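Long-range contacts in Dye-decolorizing peroxidase (Irpex lacteus, PDB 7D8M), which binds heme b and, as a dye-decolorizing peroxidase, probably uses hydrogen peroxide to oxidise dyes and other substrates: residues 21-26 and 155-160; 219-224 and 359-364; 334-339 and 363-368. One frame throughout, in Å; residues are numbered along the deposited sequence.

Interaction 1 of 3, residues 21-26 and 155-160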
loop_
_atom_site.group_PDB
_atom_site.type_symbol
_atom_site.label_atom_id
_atom_site.label_comp_id
_atom_site.label_asym_id
_atom_site.label_seq_id
_atom_site.Cartn_x
_atom_site.Cartn_y
_atom_site.Cartn_z
ATOM N N LYS A 21 2.240 -10.502 7.899
ATOM C CA LYS A 21 1.857 -11.732 7.205
ATOM C C LYS A 21 0.903 -12.582 8.034
ATOM O O LYS A 21 0.898 -13.814 7.950
ATOM C CB LYS A 21 3.080 -12.540 6.771
ATOM C CG LYS A 21 4.084 -11.816 5.843
ATOM C CD LYS A 21 3.481 -10.602 5.101
ATOM C CE LYS A 21 2.271 -10.931 4.208
ATOM N NZ LYS A 21 1.330 -9.748 4.148
ATOM N N LYS A 22 0.068 -11.919 8.816
ATOM C CA LYS A 22 -0.941 -12.581 9.616
ATOM C C LYS A 22 -2.287 -12.511 8.909
ATOM O O LYS A 22 -2.598 -11.535 8.226
ATOM C CB LYS A 22 -1.012 -11.934 10.995
ATOM C CG LYS A 22 0.219 -12.209 11.831
ATOM C CD LYS A 22 0.258 -13.664 12.248
ATOM C CE LYS A 22 0.958 -13.819 13.601
ATOM N NZ LYS A 22 0.760 -15.181 14.168
ATOM N N ASP A 23 -3.082 -13.566 9.084
ATOM C CA ASP A 23 -4.359 -13.678 8.386
ATOM C C ASP A 23 -5.328 -12.566 8.777
ATOM O O ASP A 23 -6.165 -12.165 7.963
ATOM C CB ASP A 23 -4.973 -15.044 8.688
ATOM C CG ASP A 23 -5.863 -15.548 7.583
ATOM O OD1 ASP A 23 -5.352 -15.857 6.475
ATOM O OD2 ASP A 23 -7.081 -15.655 7.844
ATOM N N LYS A 24 -5.247 -12.075 10.016
ATOM C CA LYS A 24 -6.145 -11.057 10.552
ATOM C C LYS A 24 -5.328 -9.857 11.013
ATOM O O LYS A 24 -4.360 -10.020 11.762
ATOM C CB LYS A 24 -6.966 -11.598 11.735
ATOM C CG LYS A 24 -7.543 -13.009 11.554
ATOM C CD LYS A 24 -8.760 -13.011 10.601
ATOM C CE LYS A 24 -9.169 -14.436 10.215
ATOM N NZ LYS A 24 -10.307 -14.467 9.249
ATOM N N GLU A 25 -5.717 -8.653 10.586
ATOM C CA GLU A 25 -4.994 -7.444 10.966
ATOM C C GLU A 25 -5.986 -6.404 11.453
ATOM O O GLU A 25 -6.892 -6.013 10.710
ATOM C CB GLU A 25 -4.151 -6.893 9.805
ATOM C CG GLU A 25 -3.131 -5.869 10.286
ATOM C CD GLU A 25 -2.293 -5.238 9.190
ATOM O OE1 GLU A 25 -2.484 -5.565 7.992
ATOM O OE2 GLU A 25 -1.429 -4.395 9.535
ATOM N N LYS A 26 -5.814 -5.959 12.699
ATOM C CA LYS A 26 -6.660 -4.945 13.311
ATOM C C LYS A 26 -5.915 -3.616 13.335
ATOM O O LYS A 26 -4.742 -3.567 13.716
ATOM C CB LYS A 26 -7.041 -5.360 14.738
ATOM C CG LYS A 26 -8.056 -4.480 15.446
ATOM C CD LYS A 26 -8.448 -5.127 16.783
ATOM C CE LYS A 26 -9.902 -4.989 17.138
ATOM N NZ LYS A 26 -10.881 -5.315 16.096
ATOM N N SER A 155 -9.337 -6.105 9.365
ATOM C CA SER A 155 -9.083 -6.562 8.012
ATOM C C SER A 155 -8.720 -8.036 8.102
ATOM O O SER A 155 -8.293 -8.523 9.158
ATOM C CB SER A 155 -7.962 -5.762 7.352
ATOM O OG SER A 155 -6.738 -5.961 8.037
ATOM N N ALA A 156 -8.944 -8.761 7.009
ATOM C CA ALA A 156 -8.692 -10.196 6.991
ATOM C C ALA A 156 -8.339 -10.647 5.585
ATOM O O ALA A 156 -8.892 -10.137 4.603
ATOM C CB ALA A 156 -9.911 -10.972 7.500
ATOM N N ALA A 157 -7.409 -11.595 5.492
ATOM C CA ALA A 157 -7.130 -12.213 4.204
ATOM C C ALA A 157 -8.373 -12.934 3.698
ATOM O O ALA A 157 -9.165 -13.472 4.478
ATOM C CB ALA A 157 -5.957 -13.193 4.301
ATOM N N ARG A 158 -8.551 -12.929 2.374
ATOM C CA ARG A 158 -9.709 -13.571 1.784
ATOM C C ARG A 158 -9.589 -15.086 1.934
ATOM O O ARG A 158 -8.494 -15.609 2.144
ATOM C CB ARG A 158 -9.847 -13.147 0.319
ATOM C CG ARG A 158 -10.198 -11.661 0.202
ATOM C CD ARG A 158 -10.576 -11.252 -1.218
ATOM N NE ARG A 158 -11.576 -12.149 -1.784
ATOM C CZ ARG A 158 -11.618 -12.513 -3.063
ATOM N NH1 ARG A 158 -10.706 -12.067 -3.925
ATOM N NH2 ARG A 158 -12.577 -13.324 -3.483
ATOM N N PRO A 159 -10.703 -15.814 1.854
ATOM C CA PRO A 159 -10.681 -17.236 2.213
ATOM C C PRO A 159 -10.310 -18.157 1.056
ATOM O O PRO A 159 -10.452 -17.825 -0.126
ATOM C CB PRO A 159 -12.122 -17.496 2.675
ATOM C CG PRO A 159 -12.946 -16.529 1.870
ATOM C CD PRO A 159 -12.076 -15.321 1.620
ATOM N N GLY A 160 -9.801 -19.329 1.430
ATOM C CA GLY A 160 -9.607 -20.398 0.457
ATOM C C GLY A 160 -8.571 -20.061 -0.597
ATOM O O GLY A 160 -7.511 -19.497 -0.304
#

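Interaction 2 of 3, residues 219-224 and 359-364. With HEM (protoporphyrin IX containing Fe), chain B.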
loop_
_atom_site.group_PDB
_atom_site.type_symbol
_atom_site.label_atom_id
_atom_site.label_comp_id
_atom_site.label_asym_id
_atom_site.label_seq_id
_atom_site.Cartn_x
_atom_site.Cartn_y
_atom_site.Cartn_z
ATOM N N LEU A 219 4.466 5.485 7.534
ATOM C CA LEU A 219 3.363 4.564 7.287
ATOM C C LEU A 219 2.194 5.368 6.732
ATOM O O LEU A 219 1.553 6.128 7.470
ATOM C CB LEU A 219 2.966 3.840 8.578
ATOM C CG LEU A 219 1.991 2.644 8.592
ATOM C CD1 LEU A 219 1.861 2.114 10.038
ATOM C CD2 LEU A 219 0.594 2.951 8.005
ATOM N N VAL A 220 1.888 5.171 5.447
ATOM C CA VAL A 220 0.688 5.746 4.848
ATOM C C VAL A 220 -0.452 4.750 4.995
ATOM O O VAL A 220 -0.342 3.606 4.538
ATOM C CB VAL A 220 0.898 6.090 3.365
ATOM C CG1 VAL A 220 -0.439 6.512 2.767
ATOM C CG2 VAL A 220 1.951 7.182 3.200
ATOM N N PHE A 221 -1.557 5.181 5.601
ATOM C CA PHE A 221 -2.760 4.357 5.666
ATOM C C PHE A 221 -3.881 4.969 4.834
ATOM O O PHE A 221 -4.162 6.170 4.939
ATOM C CB PHE A 221 -3.254 4.150 7.101
ATOM C CG PHE A 221 -4.537 3.355 7.176
ATOM C CD1 PHE A 221 -4.500 1.971 7.278
ATOM C CD2 PHE A 221 -5.778 3.989 7.108
ATOM C CE1 PHE A 221 -5.665 1.233 7.323
ATOM C CE2 PHE A 221 -6.956 3.260 7.150
ATOM C CZ PHE A 221 -6.900 1.874 7.257
ATOM N N ARG A 222 -4.540 4.124 4.040
ATOM C CA ARG A 222 -5.726 4.501 3.284
ATOM C C ARG A 222 -6.754 3.391 3.402
ATOM O O ARG A 222 -6.448 2.230 3.119
ATOM C CB ARG A 222 -5.407 4.732 1.794
ATOM C CG ARG A 222 -4.335 5.751 1.503
ATOM C CD ARG A 222 -4.730 6.575 0.257
ATOM N NE ARG A 222 -5.441 7.742 0.721
ATOM C CZ ARG A 222 -6.272 8.498 0.026
ATOM N NH1 ARG A 222 -6.528 8.281 -1.268
ATOM N NH2 ARG A 222 -6.846 9.507 0.663
ATOM N N LYS A 223 -7.965 3.735 3.818
ATOM C CA LYS A 223 -9.097 2.824 3.703
ATOM C C LYS A 223 -9.704 3.001 2.313
ATOM O O LYS A 223 -10.348 4.021 2.043
ATOM C CB LYS A 223 -10.134 3.094 4.786
ATOM C CG LYS A 223 -11.314 2.145 4.706
ATOM C CD LYS A 223 -12.261 2.300 5.891
ATOM C CE LYS A 223 -13.419 1.323 5.789
ATOM N NZ LYS A 223 -14.421 1.765 4.774
ATOM N N LEU A 224 -9.512 2.004 1.437
ATOM C CA LEU A 224 -9.926 2.078 0.030
ATOM C C LEU A 224 -11.070 1.098 -0.206
ATOM O O LEU A 224 -10.855 -0.113 -0.322
ATOM C CB LEU A 224 -8.745 1.798 -0.895
ATOM C CG LEU A 224 -7.559 2.751 -0.698
ATOM C CD1 LEU A 224 -6.399 2.360 -1.594
ATOM C CD2 LEU A 224 -7.960 4.222 -0.917
ATOM N N GLY A 359 -13.026 -3.808 1.006
ATOM C CA GLY A 359 -11.984 -3.123 0.271
ATOM C C GLY A 359 -10.592 -3.511 0.701
ATOM O O GLY A 359 -10.321 -4.676 1.005
ATOM N N LEU A 360 -9.693 -2.535 0.718
ATOM C CA LEU A 360 -8.300 -2.767 1.058
ATOM C C LEU A 360 -7.934 -1.808 2.173
ATOM O O LEU A 360 -8.096 -0.593 2.024
ATOM C CB LEU A 360 -7.393 -2.565 -0.160
ATOM C CG LEU A 360 -5.888 -2.760 0.037
ATOM C CD1 LEU A 360 -5.581 -4.179 0.495
ATOM C CD2 LEU A 360 -5.142 -2.438 -1.248
ATOM N N ALA A 361 -7.479 -2.355 3.297
ATOM C CA ALA A 361 -6.822 -1.544 4.321
ATOM C C ALA A 361 -5.387 -1.358 3.851
ATOM O O ALA A 361 -4.507 -2.162 4.148
ATOM C CB ALA A 361 -6.906 -2.215 5.691
ATOM N N PHE A 362 -5.157 -0.282 3.091
ATOM C CA PHE A 362 -3.909 -0.073 2.373
ATOM C C PHE A 362 -2.841 0.524 3.285
ATOM O O PHE A 362 -3.084 1.521 3.970
ATOM C CB PHE A 362 -4.178 0.842 1.170
ATOM C CG PHE A 362 -2.971 1.209 0.377
ATOM C CD1 PHE A 362 -2.598 0.462 -0.746
ATOM C CD2 PHE A 362 -2.251 2.349 0.685
ATOM C CE1 PHE A 362 -1.492 0.823 -1.502
ATOM C CE2 PHE A 362 -1.150 2.717 -0.078
ATOM C CZ PHE A 362 -0.762 1.946 -1.165
ATOM N N VAL A 363 -1.652 -0.074 3.268
ATOM C CA VAL A 363 -0.507 0.394 4.038
ATOM C C VAL A 363 0.706 0.417 3.123
ATOM O O VAL A 363 1.002 -0.584 2.463
ATOM C CB VAL A 363 -0.214 -0.514 5.249
ATOM C CG1 VAL A 363 1.084 -0.077 5.907
ATOM C CG2 VAL A 363 -1.385 -0.525 6.233
ATOM N N GLU A 364 1.418 1.542 3.098
ATOM C CA GLU A 364 2.625 1.658 2.291
ATOM C C GLU A 364 3.704 2.379 3.085
ATOM O O GLU A 364 3.444 3.434 3.677
ATOM C CB GLU A 364 2.349 2.400 0.974
ATOM C CG GLU A 364 3.475 2.276 -0.032
ATOM C CD GLU A 364 3.084 2.709 -1.443
ATOM O OE1 GLU A 364 2.197 3.569 -1.585
ATOM O OE2 GLU A 364 3.655 2.165 -2.414
HETATM C CHA HEM B . 0.549 -3.597 -7.371
HETATM C CHB HEM B . -4.225 -3.845 -6.554
HETATM C CHC HEM B . -4.052 0.516 -4.416
HETATM C CHD HEM B . 0.608 0.966 -5.685
HETATM C C1A HEM B . -0.746 -4.061 -7.322
HETATM C C2A HEM B . -1.206 -5.366 -7.759
HETATM C C3A HEM B . -2.528 -5.433 -7.517
HETATM C C4A HEM B . -2.941 -4.179 -6.924
HETATM C CMA HEM B . -3.483 -6.607 -7.801
HETATM C CAA HEM B . -0.297 -6.462 -8.377
HETATM C CBA HEM B . 0.289 -7.346 -7.278
HETATM C CGA HEM B . 1.724 -6.969 -6.964
HETATM O O1A HEM B . 2.471 -6.599 -7.901
HETATM O O2A HEM B . 2.135 -7.065 -5.775
HETATM C C1B HEM B . -4.575 -2.704 -5.874
HETATM C C2B HEM B . -5.884 -2.435 -5.324
HETATM C C3B HEM B . -5.835 -1.221 -4.743
HETATM C C4B HEM B . -4.495 -0.701 -4.894
HETATM C CMB HEM B . -7.090 -3.410 -5.462
HETATM C CAB HEM B . -6.939 -0.447 -3.979
HETATM C CBB HEM B . -8.027 -1.030 -3.465
HETATM C C1C HEM B . -2.797 1.063 -4.628
HETATM C C2C HEM B . -2.368 2.411 -4.294
HETATM C C3C HEM B . -1.071 2.532 -4.641
HETATM C C4C HEM B . -0.654 1.270 -5.224
HETATM C CMC HEM B . -3.292 3.458 -3.624
HETATM C CAC HEM B . -0.121 3.753 -4.529
HETATM C CBC HEM B . -0.561 5.022 -4.477
HETATM C C1D HEM B . 1.023 -0.269 -6.135
HETATM C C2D HEM B . 2.393 -0.699 -6.369
HETATM C C3D HEM B . 2.372 -1.949 -6.836
HETATM C C4D HEM B . 0.986 -2.369 -6.917
HETATM C CMD HEM B . 3.669 0.127 -6.140
HETATM C CAD HEM B . 3.603 -2.790 -7.230
HETATM C CBD HEM B . 3.927 -2.513 -8.701
HETATM C CGD HEM B . 5.190 -3.222 -9.140
HETATM O O1D HEM B . 5.209 -3.748 -10.283
HETATM O O2D HEM B . 6.176 -3.274 -8.351
HETATM N NA HEM B . -1.828 -3.365 -6.829
HETATM N NB HEM B . -3.743 -1.627 -5.595
HETATM N NC HEM B . -1.731 0.409 -5.199
HETATM N ND HEM B . 0.186 -1.321 -6.464
HETATM FE FE HEM B . -1.834 -1.398 -6.159
#

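Interaction 3 of 3, residues 334-339 and 363-368. With HEM (protoporphyrin IX containing Fe), chain B; OXY (oxygen molecule), chain C.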
loop_
_atom_site.group_PDB
_atom_site.type_symbol
_atom_site.label_atom_id
_atom_site.label_comp_id
_atom_site.label_asym_id
_atom_site.label_seq_id
_atom_site.Cartn_x
_atom_site.Cartn_y
_atom_site.Cartn_z
ATOM N N ILE A 334 7.127 -0.078 0.048
ATOM C CA ILE A 334 6.660 -1.407 0.430
ATOM C C ILE A 334 5.196 -1.336 0.844
ATOM O O ILE A 334 4.834 -0.574 1.750
ATOM C CB ILE A 334 7.511 -1.993 1.567
ATOM C CG1 ILE A 334 8.943 -2.265 1.096
ATOM C CG2 ILE A 334 6.858 -3.256 2.112
ATOM C CD1 ILE A 334 9.893 -2.620 2.236
ATOM N N ARG A 335 4.361 -2.157 0.211
ATOM C CA ARG A 335 2.956 -2.268 0.580
ATOM C C ARG A 335 2.766 -3.431 1.553
ATOM O O ARG A 335 3.345 -4.506 1.373
ATOM C CB ARG A 335 2.088 -2.462 -0.671
ATOM C CG ARG A 335 2.112 -1.267 -1.639
ATOM C CD ARG A 335 1.581 -1.626 -3.041
ATOM N NE ARG A 335 2.385 -2.671 -3.647
ATOM C CZ ARG A 335 1.898 -3.835 -4.058
ATOM N NH1 ARG A 335 0.602 -4.086 -3.933
ATOM N NH2 ARG A 335 2.705 -4.753 -4.574
ATOM N N ALA A 336 1.950 -3.206 2.590
ATOM C CA ALA A 336 1.738 -4.197 3.645
ATOM C C ALA A 336 0.283 -4.240 4.090
ATOM O O ALA A 336 -0.019 -4.635 5.226
ATOM C CB ALA A 336 2.649 -3.924 4.856
ATOM N N GLY A 337 -0.633 -3.846 3.215
ATOM C CA GLY A 337 -2.026 -3.785 3.577
ATOM C C GLY A 337 -2.701 -5.137 3.514
ATOM O O GLY A 337 -2.119 -6.135 3.102
ATOM N N THR A 338 -3.977 -5.144 3.912
ATOM C CA THR A 338 -4.804 -6.338 4.007
ATOM C C THR A 338 -6.219 -6.017 3.543
ATOM O O THR A 338 -6.770 -4.974 3.925
ATOM C CB THR A 338 -4.852 -6.860 5.459
ATOM O OG1 THR A 338 -3.517 -6.998 5.957
ATOM C CG2 THR A 338 -5.570 -8.204 5.553
ATOM N N PRO A 339 -6.831 -6.885 2.729
ATOM C CA PRO A 339 -8.251 -6.701 2.396
ATOM C C PRO A 339 -9.116 -6.617 3.647
ATOM O O PRO A 339 -8.785 -7.161 4.706
ATOM C CB PRO A 339 -8.592 -7.942 1.554
ATOM C CG PRO A 339 -7.293 -8.465 1.059
ATOM C CD PRO A 339 -6.228 -8.048 2.050
ATOM N N VAL A 363 -1.652 -0.074 3.268
ATOM C CA VAL A 363 -0.507 0.394 4.038
ATOM C C VAL A 363 0.706 0.417 3.123
ATOM O O VAL A 363 1.002 -0.584 2.463
ATOM C CB VAL A 363 -0.214 -0.514 5.249
ATOM C CG1 VAL A 363 1.084 -0.077 5.907
ATOM C CG2 VAL A 363 -1.385 -0.525 6.233
ATOM N N GLU A 364 1.418 1.542 3.098
ATOM C CA GLU A 364 2.625 1.658 2.291
ATOM C C GLU A 364 3.704 2.379 3.085
ATOM O O GLU A 364 3.444 3.434 3.677
ATOM C CB GLU A 364 2.349 2.400 0.974
ATOM C CG GLU A 364 3.475 2.276 -0.032
ATOM C CD GLU A 364 3.084 2.709 -1.443
ATOM O OE1 GLU A 364 2.197 3.569 -1.585
ATOM O OE2 GLU A 364 3.655 2.165 -2.414
ATOM N N TYR A 365 4.909 1.809 3.089
ATOM C CA TYR A 365 6.045 2.324 3.847
ATOM C C TYR A 365 7.102 2.905 2.917
ATOM O O TYR A 365 7.365 2.352 1.844
ATOM C CB TYR A 365 6.689 1.220 4.683
ATOM C CG TYR A 365 5.845 0.685 5.804
ATOM C CD1 TYR A 365 5.824 1.312 7.046
ATOM C CD2 TYR A 365 5.101 -0.478 5.641
ATOM C CE1 TYR A 365 5.061 0.799 8.107
ATOM C CE2 TYR A 365 4.342 -1.006 6.702
ATOM C CZ TYR A 365 4.325 -0.358 7.928
ATOM O OH TYR A 365 3.566 -0.875 8.970
ATOM N N GLN A 366 7.734 3.997 3.351
ATOM C CA GLN A 366 8.773 4.680 2.584
ATOM C C GLN A 366 9.411 5.733 3.477
ATOM O O GLN A 366 8.786 6.234 4.415
ATOM C CB GLN A 366 8.219 5.346 1.313
ATOM C CG GLN A 366 7.129 6.383 1.594
ATOM C CD GLN A 366 5.734 5.775 1.672
ATOM O OE1 GLN A 366 5.141 5.420 0.655
ATOM N NE2 GLN A 366 5.201 5.658 2.887
ATOM N N SER A 367 10.654 6.092 3.148
ATOM C CA SER A 367 11.352 7.120 3.912
ATOM C C SER A 367 10.858 8.524 3.591
ATOM O O SER A 367 11.029 9.429 4.416
ATOM C CB SER A 367 12.860 7.029 3.664
ATOM O OG SER A 367 13.204 7.511 2.366
ATOM N N VAL A 368 10.261 8.733 2.421
ATOM C CA VAL A 368 9.729 10.035 2.022
ATOM C C VAL A 368 8.341 9.800 1.449
ATOM O O VAL A 368 8.202 9.188 0.383
ATOM C CB VAL A 368 10.630 10.750 1.004
ATOM C CG1 VAL A 368 10.032 12.108 0.597
ATOM C CG2 VAL A 368 12.031 10.927 1.569
HETATM C CHA HEM B . 0.549 -3.597 -7.371
HETATM C CHB HEM B . -4.225 -3.845 -6.554
HETATM C CHC HEM B . -4.052 0.516 -4.416
HETATM C CHD HEM B . 0.608 0.966 -5.685
HETATM C C1A HEM B . -0.746 -4.061 -7.322
HETATM C C2A HEM B . -1.206 -5.366 -7.759
HETATM C C3A HEM B . -2.528 -5.433 -7.517
HETATM C C4A HEM B . -2.941 -4.179 -6.924
HETATM C CMA HEM B . -3.483 -6.607 -7.801
HETATM C CAA HEM B . -0.297 -6.462 -8.377
HETATM C CBA HEM B . 0.289 -7.346 -7.278
HETATM C CGA HEM B . 1.724 -6.969 -6.964
HETATM O O1A HEM B . 2.471 -6.599 -7.901
HETATM O O2A HEM B . 2.135 -7.065 -5.775
HETATM C C1B HEM B . -4.575 -2.704 -5.874
HETATM C C2B HEM B . -5.884 -2.435 -5.324
HETATM C C3B HEM B . -5.835 -1.221 -4.743
HETATM C C4B HEM B . -4.495 -0.701 -4.894
HETATM C CMB HEM B . -7.090 -3.410 -5.462
HETATM C CAB HEM B . -6.939 -0.447 -3.979
HETATM C CBB HEM B . -8.027 -1.030 -3.465
HETATM C C1C HEM B . -2.797 1.063 -4.628
HETATM C C2C HEM B . -2.368 2.411 -4.294
HETATM C C3C HEM B . -1.071 2.532 -4.641
HETATM C C4C HEM B . -0.654 1.270 -5.224
HETATM C CMC HEM B . -3.292 3.458 -3.624
HETATM C CAC HEM B . -0.121 3.753 -4.529
HETATM C CBC HEM B . -0.561 5.022 -4.477
HETATM C C1D HEM B . 1.023 -0.269 -6.135
HETATM C C2D HEM B . 2.393 -0.699 -6.369
HETATM C C3D HEM B . 2.372 -1.949 -6.836
HETATM C C4D HEM B . 0.986 -2.369 -6.917
HETATM C CMD HEM B . 3.669 0.127 -6.140
HETATM C CAD HEM B . 3.603 -2.790 -7.230
HETATM C CBD HEM B . 3.927 -2.513 -8.701
HETATM C CGD HEM B . 5.190 -3.222 -9.140
HETATM O O1D HEM B . 5.209 -3.748 -10.283
HETATM O O2D HEM B . 6.176 -3.274 -8.351
HETATM N NA HEM B . -1.828 -3.365 -6.829
HETATM N NB HEM B . -3.743 -1.627 -5.595
HETATM N NC HEM B . -1.731 0.409 -5.199
HETATM N ND HEM B . 0.186 -1.321 -6.464
HETATM FE FE HEM B . -1.834 -1.398 -6.159
HETATM O O1 OXY C . -1.732 -3.368 -1.688
HETATM O O2 OXY C . -2.195 -3.491 -2.823
HETATM O O HOH W 1 -1.032 -2.089 0.932
#

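Interaction 1 of 3, residues 21-26 and 155-160
The hydroxymethyl group of Ser155 lies against Glu25, OG 3.3 Å from Glu25 CB. Its chi1 of 64° sets OG between the backbone N and the carbonyl carbon, from where it donates to Glu25 O at 2.7 Å. Ser155 N donates to Glu25 O as well, at 2.8 Å, and the two donors come from opposite faces of the carbonyl plane. A serine suits this site because its short hydroxyl doubles the grip on one buried oxygen. Glu25 N returns a bond to Ser155 O, which completes a hydrogen-bonded antiparallel pair. The pairing joins strand 24-32 to strand 147-156, an outer strand of the first ferredoxin-like sheet of the DyP fold. On the other face Lys24 lies over Ala156, its chain bent at chi2 (-75°) to bring CD 3.9 Å from Ala156 CB. The small alanine lets the far end of the lysine chain, CD and NZ, come down onto its methyl. Beyond the strands Ala157 N donates to Asp23 O at 2.8 Å, almost straight (169°), and Asp23 OD1 touches Ala157 CB. That OD1 has its main partner in Lys163, while the carboxylate of Glu25 reaches Thr338 on strand 334-340.

Interaction 2 of 3, residues 219-224 and 359-364
Gly359 lays its CA 3.3 Å from Leu224 O; a side chain here would collide with that oxygen, so glycine suits the position. Leu360 exchanges two backbone bonds with Leu224, and its CB reaches the heme vinyl carbon CBB at 3.7 Å. Ala361 turns to the other face, its CB 4.0 Å from Phe221 CE1. Phe362, paired with Arg222 by two backbone bonds, is a flat apolar wedge: chi1 of 177° puts CG anti to the backbone N and sends the ring to the porphyrin, CE1 3.3 Å from heme C2C, with the heme methyl CMC over one face. Beside it Leu224 points the same way, CD1 3.9 Å from Phe362 CB, and CB and CG of Arg222 pass Phe362 CD2 before the guanidinium leaves for Asp104. Val363 sets CG1 against Leu219 CD2 at 3.7 Å and CG2 at the edge of the Phe221 ring. Glu364 closes the row with two backbone bonds to Val220. These are the central strands of the second ferredoxin-like sheet of the DyP fold, and Leu224, Leu360, Phe362 and Glu364 line the heme pocket. Strand 428-438 flanks 217-226, Phe373 of helix 373-381 packs on Phe362, and strand 147-156 lies against Ala361.

Interaction 3 of 3, residues 334-339 and 363-368
Ile334 and Tyr365 face each other in an antiparallel pair closed by two backbone bonds, the shorter from Tyr365 N to Ile334 O at 2.7 Å. Ala336 N continues the ladder to Val363 O, although the strand is interrupted just there. Gly337 N donates instead to a water, which also accepts from Val363 N and donates to O1 of an oxygen molecule, probably picked up from the crystallisation liquor. A side chain on Gly337 would crowd Val363 N, so glycine fits this break.

Apolar contact is slight: the methyl of Ala336 sits in the plane of the Tyr365 ring, at its edge, 3.8 Å from CE2. The tyrosine can afford its polar tip in this buried place because OH is bonded to Asp15.

Arg335 carries the side-chain polar contacts with the heme. Its chain, bent at chi3 (-60°), lays the guanidinium face-on over pyrrole D, Arg335 CZ 3.3 Å from heme C4D. Arg335 NH2 donates to the heme propionate O2A at 2.7 Å, and NH1 forms a salt bridge with Asp172 and only a weak bond to the oxygen molecule, consistent with the distal Asp and Arg of DyP-type peroxidases. Arginine fits as a long, flat cation able both to stack and to bond at its edge. An alanine in place of Arg335 would probably leave the propionate and Asp172 without this cationic partner and open a gap over the ring. Its methylene CG, rather than the charged end, meets Glu364 OE2 at 3.8 Å, the carboxylate plane standing 82° to the guanidinium.

Around the pair, strand 217-226 touches Tyr365 through Ser217 and Leu219. Helix 14-17 packs on Ile334, Ala336 and Tyr365, at the start of strand 334-340, whose far end meets strand 147-156.

How the interactions relate
From the N terminus, interaction 1 comes first, closing a loop of 128 residues and completing the first four-stranded sheet. Interaction 2 opens only after it has closed, and spans 134 residues between the two central strands of the second sheet. Interaction 3 opens inside that span and ends on the same strand, 359-366, running slightly past interaction 2 and sharing Val363 and Glu364 with it. The strand thus pairs with 217-226 on one flank and 334-340 on the other, and both contacts reach the heme. The two sheets meet where Ala156 N is probably hydrogen-bonded to Pro339 O, and Ser155 packs on Ala361, so residues of interaction 1 also tie the first sheet to the second, which borders the heme.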